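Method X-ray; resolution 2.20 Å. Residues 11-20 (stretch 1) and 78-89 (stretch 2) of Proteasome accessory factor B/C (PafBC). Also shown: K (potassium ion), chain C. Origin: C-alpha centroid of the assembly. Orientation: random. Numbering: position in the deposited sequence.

Stretch 1 11-20: LLLALLNTKV
Stretch 2, residues 78-89: RYRIGKDSNRLP

Stretch 1 ends a helix that begins earlier in the chain, helical through Asn17, then loop at Thr18 (-67/128), Lys19 (-86/-24) and Val20 (-91/-29). Stretch 2 enters as extended chain, turns back, and runs past the helix end; nearest pairs are Leu15 CA-Arg80 CA (4.4 Å), Leu16 CA-Asn86 CA (4.7 Å) and Lys19 CA-Asp84 CA (5.0 Å). Together they bury 766 Å².

Arg78 (-119/144, chi1 m, chi2 t, chi3 p) directs CA-CB toward stretch 1, and its NH2 lies 3.9 Å from Val20 CG2, which sits at the guanidinium edge. Tyr79 (-124/146, chi1 m) turns its ring away, leaving CB 4.0 Å from Leu15 CD2; its carbonyl O is 3.8 Å from Thr18 CG2.

Arg80 (-159/160) is p at chi1 and t at chi2 and chi3, long enough to reach the loop. The hydrogen bond from Arg80 NH1 to Lys19 O is short, 2.5 Å, with an N-H...O angle of 132°. NH1 also forms a salt bridge with Asp84 OD1 at 3.3 Å, while Arg80 CB packs 3.8 Å from Thr18 CG2.

Ile81 (-125/142, m/t) is the apolar centre. Its N donates to Leu15 O at 3.1 Å and 175°, a nearly linear bond to a carbonyl near the helix end. Its branched side chain spreads over three leucines: CG1 is 3.6 Å from Leu15 CB (m/t), CD1 is 3.8 Å from Leu12 CD1 (t/p), and CG2 is 3.4 Å from Leu16 CD1 (chi1 -130°, off-well; chi2 38°).

Gly82 to Ser85 form a type II' turn. Gly82 has phi/psi 80/6, a positive phi that favours glycine, and an ideal CB would lie a tight 3.3 Å from Leu16 CD1. Lys83 (59/-120) and Asp84 (-80/-21) occupy the turn's corners and point CA-CB away; Asp84 O approaches Lys19 CD at 3.6 Å. Ser85 N and OG (chi1 p) both donate to Gly82 O, at 3.1 and 2.8 Å.

This turn helps assemble a potassium site from backbone oxygens of both stretches: K to Leu16 O 2.6 Å, Thr18 O 2.8 Å, Ile81 O 2.7 Å, Lys83 O 2.9 Å and Ser85 O 2.6 Å. The cation bridges carbonyls that would otherwise repel, such as Leu16 O and Ser85 O at 3.3 Å.

Asn86 (-114/12, chi1 p) makes a CA-H...O contact to Leu16 O (3.3 Å, 145°). One water donates to Asn86 O (2.6 Å) and Asn17 OD1 (2.7 Å). Arg87 points away; Leu88 (m/t) points back, its CD1 3.9 Å from Leu16 CD1.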

ATOM      1  N   LEU A  11     -28.167   7.197   2.656  1.00 48.37           N
ATOM      2  CA  LEU A  11     -28.717   8.543   2.809  1.00 48.84           C
ATOM      3  C   LEU A  11     -27.769   9.552   2.184  1.00 49.08           C
ATOM      4  O   LEU A  11     -28.182  10.410   1.405  1.00 49.66           O
ATOM      5  CB  LEU A  11     -28.986   8.862   4.293  1.00 51.64           C
ATOM      6  CG  LEU A  11     -29.462  10.281   4.654  1.00 55.08           C
ATOM      7  CD1 LEU A  11     -30.753  10.605   3.916  1.00 49.76           C
ATOM      8  CD2 LEU A  11     -29.677  10.447   6.144  1.00 54.66           C
ATOM      9  N   LEU A  12     -26.474   9.419   2.477  1.00 48.61           N
ATOM     10  CA  LEU A  12     -25.499  10.367   1.952  1.00 48.64           C
ATOM     11  C   LEU A  12     -25.506  10.365   0.422  1.00 45.93           C
ATOM     12  O   LEU A  12     -25.491  11.426  -0.211  1.00 44.59           O
ATOM     13  CB  LEU A  12     -24.107  10.038   2.510  1.00 43.02           C
ATOM     14  CG  LEU A  12     -22.881  10.680   1.853  1.00 48.30           C
ATOM     15  CD1 LEU A  12     -22.929  12.193   1.962  1.00 43.85           C
ATOM     16  CD2 LEU A  12     -21.547  10.125   2.472  1.00 42.88           C
ATOM     17  N   LEU A  13     -25.585   9.192  -0.191  1.00 46.90           N
ATOM     18  CA  LEU A  13     -25.558   9.153  -1.658  1.00 48.51           C
ATOM     19  C   LEU A  13     -26.833   9.725  -2.263  1.00 47.48           C
ATOM     20  O   LEU A  13     -26.770  10.464  -3.239  1.00 47.03           O
ATOM     21  CB  LEU A  13     -25.346   7.726  -2.154  1.00 47.07           C
ATOM     22  CG  LEU A  13     -23.948   7.272  -1.762  1.00 47.53           C
ATOM     23  CD1 LEU A  13     -23.771   5.826  -2.068  1.00 49.17           C
ATOM     24  CD2 LEU A  13     -22.931   8.120  -2.517  1.00 43.05           C
ATOM     25  N   ALA A  14     -27.987   9.445  -1.658  1.00 48.69           N
ATOM     26  CA  ALA A  14     -29.251   9.966  -2.176  1.00 47.99           C
ATOM     27  C   ALA A  14     -29.280  11.487  -2.153  1.00 49.28           C
ATOM     28  O   ALA A  14     -29.800  12.130  -3.076  1.00 50.98           O
ATOM     29  CB  ALA A  14     -30.415   9.409  -1.342  1.00 49.09           C
ATOM     30  N   LEU A  15     -28.750  12.084  -1.085  1.00 49.25           N
ATOM     31  CA  LEU A  15     -28.764  13.534  -1.007  1.00 51.67           C
ATOM     32  C   LEU A  15     -27.715  14.158  -1.901  1.00 50.45           C
ATOM     33  O   LEU A  15     -27.934  15.261  -2.431  1.00 51.78           O
ATOM     34  CB  LEU A  15     -28.537  13.957   0.445  1.00 56.84           C
ATOM     35  CG  LEU A  15     -29.549  13.425   1.451  1.00 58.28           C
ATOM     36  CD1 LEU A  15     -29.182  13.917   2.828  1.00 62.01           C
ATOM     37  CD2 LEU A  15     -30.943  13.881   1.049  1.00 60.92           C
ATOM     38  N   LEU A  16     -26.611  13.442  -2.129  1.00 47.10           N
ATOM     39  CA  LEU A  16     -25.566  13.922  -3.024  1.00 48.25           C
ATOM     40  C   LEU A  16     -26.056  13.901  -4.459  1.00 52.63           C
ATOM     41  O   LEU A  16     -25.770  14.819  -5.241  1.00 53.44           O
ATOM     42  CB  LEU A  16     -24.317  13.051  -2.844  1.00 47.08           C
ATOM     43  CG  LEU A  16     -22.938  13.651  -2.609  1.00 50.18           C
ATOM     44  CD1 LEU A  16     -22.913  14.885  -1.729  1.00 51.62           C
ATOM     45  CD2 LEU A  16     -21.982  12.602  -2.048  1.00 46.16           C
ATOM     46  N   ASN A  17     -26.807  12.857  -4.823  1.00 51.78           N
ATOM     47  CA  ASN A  17     -27.215  12.702  -6.215  1.00 58.58           C
ATOM     48  C   ASN A  17     -28.139  13.822  -6.660  1.00 65.19           C
ATOM     49  O   ASN A  17     -27.962  14.379  -7.747  1.00 74.86           O
ATOM     50  CB  ASN A  17     -27.834  11.331  -6.429  1.00 62.56           C
ATOM     51  CG  ASN A  17     -26.785  10.269  -6.423  1.00 63.68           C
ATOM     52  OD1 ASN A  17     -25.644  10.537  -6.799  1.00 64.36           O
ATOM     53  ND2 ASN A  17     -27.126   9.079  -5.955  1.00 65.89           N
ATOM     54  N   THR A  18     -29.143  14.153  -5.852  1.00 61.50           N
ATOM     55  CA  THR A  18     -30.161  15.096  -6.290  1.00 61.42           C
ATOM     56  C   THR A  18     -29.578  16.489  -6.456  1.00 60.57           C
ATOM     57  O   THR A  18     -28.892  17.004  -5.568  1.00 57.96           O
ATOM     58  CB  THR A  18     -31.324  15.165  -5.307  1.00 62.02           C
ATOM     59  OG1 THR A  18     -32.247  16.148  -5.773  1.00 61.38           O
ATOM     60  CG2 THR A  18     -30.854  15.583  -3.898  1.00 62.75           C
ATOM     61  N   LYS A  19     -29.814  17.081  -7.615  1.00 61.67           N
ATOM     62  CA  LYS A  19     -29.492  18.486  -7.769  1.00 71.69           C
ATOM     63  C   LYS A  19     -30.619  19.384  -7.301  1.00 71.45           C
ATOM     64  O   LYS A  19     -30.362  20.513  -6.879  1.00 73.49           O
ATOM     65  CB  LYS A  19     -29.164  18.784  -9.239  1.00 80.91           C
ATOM     66  CG  LYS A  19     -28.149  17.796  -9.850  1.00 86.04           C
ATOM     67  CD  LYS A  19     -27.431  18.384 -11.074  1.00 92.62           C
ATOM     68  CE  LYS A  19     -26.502  17.353 -11.723  1.00 94.63           C
ATOM     69  NZ  LYS A  19     -27.258  16.356 -12.543  1.00 95.82           N
ATOM     70  N   VAL A  20     -31.844  18.880  -7.300  1.00 74.28           N
ATOM     71  CA  VAL A  20     -33.011  19.671  -6.911  1.00 75.75           C
ATOM     72  C   VAL A  20     -33.345  19.573  -5.423  1.00 75.62           C
ATOM     73  O   VAL A  20     -33.919  20.513  -4.857  1.00 75.42           O
ATOM     74  CB  VAL A  20     -34.214  19.294  -7.796  1.00 73.68           C
ATOM     75  CG1 VAL A  20     -33.940  19.753  -9.244  1.00 68.92           C
ATOM     76  CG2 VAL A  20     -34.507  17.770  -7.718  1.00 67.65           C
ATOM     77  N   ARG A  78     -37.409  19.937   1.110  1.00 83.63           N
ATOM     78  CA  ARG A  78     -36.538  19.132   0.261  1.00 78.82           C
ATOM     79  C   ARG A  78     -35.099  19.238   0.784  1.00 73.04           C
ATOM     80  O   ARG A  78     -34.695  20.286   1.302  1.00 73.87           O
ATOM     81  CB  ARG A  78     -36.679  19.554  -1.200  1.00 84.18           C
ATOM     82  CG  ARG A  78     -38.158  19.629  -1.604  1.00 91.84           C
ATOM     83  CD  ARG A  78     -38.402  20.452  -2.848  1.00 98.68           C
ATOM     84  NE  ARG A  78     -37.823  19.799  -4.023  1.00101.04           N
ATOM     85  CZ  ARG A  78     -38.486  18.970  -4.830  1.00102.36           C
ATOM     86  NH1 ARG A  78     -39.766  18.679  -4.604  1.00101.84           N
ATOM     87  NH2 ARG A  78     -37.859  18.425  -5.869  1.00102.50           N
ATOM     88  N   TYR A  79     -34.346  18.141   0.704  1.00 65.62           N
ATOM     89  CA  TYR A  79     -33.009  18.055   1.293  1.00 64.90           C
ATOM     90  C   TYR A  79     -31.956  17.668   0.263  1.00 62.90           C
ATOM     91  O   TYR A  79     -32.237  16.907  -0.665  1.00 65.94           O
ATOM     92  CB  TYR A  79     -32.958  17.026   2.420  1.00 58.58           C
ATOM     93  CG  TYR A  79     -33.959  17.229   3.519  1.00 61.03           C
ATOM     94  CD1 TYR A  79     -33.693  18.086   4.583  1.00 61.85           C
ATOM     95  CD2 TYR A  79     -35.181  16.562   3.502  1.00 61.43           C
ATOM     96  CE1 TYR A  79     -34.603  18.256   5.604  1.00 64.86           C
ATOM     97  CE2 TYR A  79     -36.118  16.750   4.531  1.00 66.37           C
ATOM     98  CZ  TYR A  79     -35.814  17.591   5.578  1.00 69.97           C
ATOM     99  OH  TYR A  79     -36.733  17.787   6.606  1.00 78.44           O
ATOM    100  N   ARG A  80     -30.744  18.199   0.424  1.00 60.04           N
ATOM    101  CA  ARG A  80     -29.654  17.816  -0.470  1.00 60.98           C
ATOM    102  C   ARG A  80     -28.316  18.111   0.182  1.00 58.65           C
ATOM    103  O   ARG A  80     -28.214  18.885   1.138  1.00 55.97           O
ATOM    104  CB  ARG A  80     -29.729  18.519  -1.823  1.00 66.66           C
ATOM    105  CG  ARG A  80     -29.192  19.893  -1.833  1.00 71.34           C
ATOM    106  CD  ARG A  80     -29.354  20.527  -3.213  1.00 75.00           C
ATOM    107  NE  ARG A  80     -28.974  21.941  -3.168  1.00 79.37           N
ATOM    108  CZ  ARG A  80     -28.956  22.761  -4.217  1.00 83.75           C
ATOM    109  NH1 ARG A  80     -29.303  22.316  -5.424  1.00 83.08           N
ATOM    110  NH2 ARG A  80     -28.598  24.033  -4.049  1.00 87.84           N
ATOM    111  N   ILE A  81     -27.301  17.449  -0.332  1.00 52.74           N
ATOM    112  CA  ILE A  81     -25.924  17.635   0.078  1.00 57.42           C
ATOM    113  C   ILE A  81     -25.093  17.966  -1.160  1.00 58.04           C
ATOM    114  O   ILE A  81     -25.311  17.393  -2.235  1.00 57.33           O
ATOM    115  CB  ILE A  81     -25.366  16.353   0.756  1.00 58.97           C
ATOM    116  CG1 ILE A  81     -26.102  16.014   2.047  1.00 50.45           C
ATOM    117  CG2 ILE A  81     -23.888  16.527   1.061  1.00 60.81           C
ATOM    118  CD1 ILE A  81     -25.619  14.708   2.689  1.00 52.74           C
ATOM    119  N   GLY A  82     -24.127  18.866  -0.998  1.00 59.01           N
ATOM    120  CA  GLY A  82     -23.245  19.227  -2.078  1.00 60.71           C
ATOM    121  C   GLY A  82     -23.816  20.214  -3.058  1.00 64.68           C
ATOM    122  O   GLY A  82     -23.195  20.454  -4.095  1.00 65.18           O
ATOM    123  N   LYS A  83     -25.007  20.745  -2.792  1.00 69.85           N
ATOM    124  CA  LYS A  83     -25.629  21.773  -3.620  1.00 76.24           C
ATOM    125  C   LYS A  83     -25.794  21.210  -5.027  1.00 76.67           C
ATOM    126  O   LYS A  83     -26.446  20.163  -5.162  1.00 73.37           O
ATOM    127  CB  LYS A  83     -24.843  23.080  -3.491  1.00 84.14           C
ATOM    128  CG  LYS A  83     -24.819  23.636  -2.043  1.00 87.23           C
ATOM    129  CD  LYS A  83     -23.984  24.909  -1.904  1.00 92.05           C
ATOM    130  CE  LYS A  83     -24.743  26.089  -2.519  1.00101.42           C
ATOM    131  NZ  LYS A  83     -23.886  27.281  -2.787  1.00105.75           N
ATOM    132  N   ASP A  84     -25.207  21.805  -6.072  1.00 81.08           N
ATOM    133  CA  ASP A  84     -25.377  21.297  -7.436  1.00 85.86           C
ATOM    134  C   ASP A  84     -24.501  20.089  -7.797  1.00 79.92           C
ATOM    135  O   ASP A  84     -24.822  19.391  -8.763  1.00 80.70           O
ATOM    136  CB  ASP A  84     -25.074  22.418  -8.431  1.00 98.94           C
ATOM    137  CG  ASP A  84     -26.020  23.591  -8.292  1.00110.72           C
ATOM    138  OD1 ASP A  84     -26.894  23.542  -7.399  1.00113.68           O
ATOM    139  OD2 ASP A  84     -25.871  24.580  -9.048  1.00116.08           O
ATOM    140  N   SER A  85     -23.399  19.846  -7.092  1.00 71.72           N
ATOM    141  CA  SER A  85     -22.501  18.736  -7.398  1.00 71.05           C
ATOM    142  C   SER A  85     -22.968  17.439  -6.737  1.00 64.70           C
ATOM    143  O   SER A  85     -23.807  17.431  -5.834  1.00 64.63           O
ATOM    144  CB  SER A  85     -21.072  19.050  -6.978  1.00 75.50           C
ATOM    145  OG  SER A  85     -21.054  19.505  -5.644  1.00 82.16           O
ATOM    146  N   ASN A  86     -22.451  16.323  -7.231  1.00 57.66           N
ATOM    147  CA  ASN A  86     -22.806  15.039  -6.668  1.00 55.01           C
ATOM    148  C   ASN A  86     -21.633  14.345  -5.986  1.00 50.91           C
ATOM    149  O   ASN A  86     -21.742  13.149  -5.678  1.00 46.24           O
ATOM    150  CB  ASN A  86     -23.427  14.127  -7.721  1.00 59.82           C
ATOM    151  CG  ASN A  86     -22.565  13.970  -8.933  1.00 67.09           C
ATOM    152  OD1 ASN A  86     -21.342  14.196  -8.883  1.00 67.23           O
ATOM    153  ND2 ASN A  86     -23.187  13.535 -10.050  1.00 71.29           N
ATOM    154  N   ARG A  87     -20.523  15.058  -5.758  1.00 51.29           N
ATOM    155  CA  ARG A  87     -19.361  14.599  -4.993  1.00 54.82           C
ATOM    156  C   ARG A  87     -18.962  15.681  -4.000  1.00 55.11           C
ATOM    157  O   ARG A  87     -19.296  16.844  -4.190  1.00 55.44           O
ATOM    158  CB  ARG A  87     -18.085  14.345  -5.847  1.00 55.87           C
ATOM    159  CG  ARG A  87     -18.115  13.250  -6.797  1.00 56.94           C
ATOM    160  CD  ARG A  87     -16.699  12.811  -7.203  1.00 61.85           C
ATOM    161  NE  ARG A  87     -15.770  13.847  -7.681  1.00 61.30           N
ATOM    162  CZ  ARG A  87     -14.620  14.204  -7.097  1.00 56.81           C
ATOM    163  NH1 ARG A  87     -14.173  13.651  -5.953  1.00 49.57           N
ATOM    164  NH2 ARG A  87     -13.883  15.125  -7.685  1.00 55.66           N
ATOM    165  N   LEU A  88     -18.300  15.284  -2.904  1.00 53.58           N
ATOM    166  CA  LEU A  88     -17.604  16.223  -2.015  1.00 53.80           C
ATOM    167  C   LEU A  88     -16.127  15.834  -1.967  1.00 52.70           C
ATOM    168  O   LEU A  88     -15.702  15.047  -1.110  1.00 53.79           O
ATOM    169  CB  LEU A  88     -18.249  16.212  -0.633  1.00 53.18           C
ATOM    170  CG  LEU A  88     -19.597  16.964  -0.667  1.00 55.52           C
ATOM    171  CD1 LEU A  88     -20.366  16.689   0.590  1.00 54.56           C
ATOM    172  CD2 LEU A  88     -19.458  18.487  -0.845  1.00 57.21           C
ATOM    173  N   PRO A  89     -15.295  16.395  -2.846  1.00 52.69           N
ATOM    174  CA  PRO A  89     -13.900  15.922  -2.959  1.00 49.15           C
ATOM    175  C   PRO A  89     -13.042  16.201  -1.743  1.00 49.46           C
ATOM    176  O   PRO A  89     -11.997  15.524  -1.565  1.00 48.08           O
ATOM    177  CB  PRO A  89     -13.359  16.709  -4.172  1.00 49.89           C
ATOM    178  CG  PRO A  89     -14.546  17.224  -4.862  1.00 53.03           C
ATOM    179  CD  PRO A  89     -15.636  17.398  -3.860  1.00 52.21           C
TER
HETATM  180  K     K C 701     -26.222  17.337  -4.772  1.00 52.89           K
HETATM  181  O   HOH W   1     -22.985  11.137  -6.871  1.00 57.01           O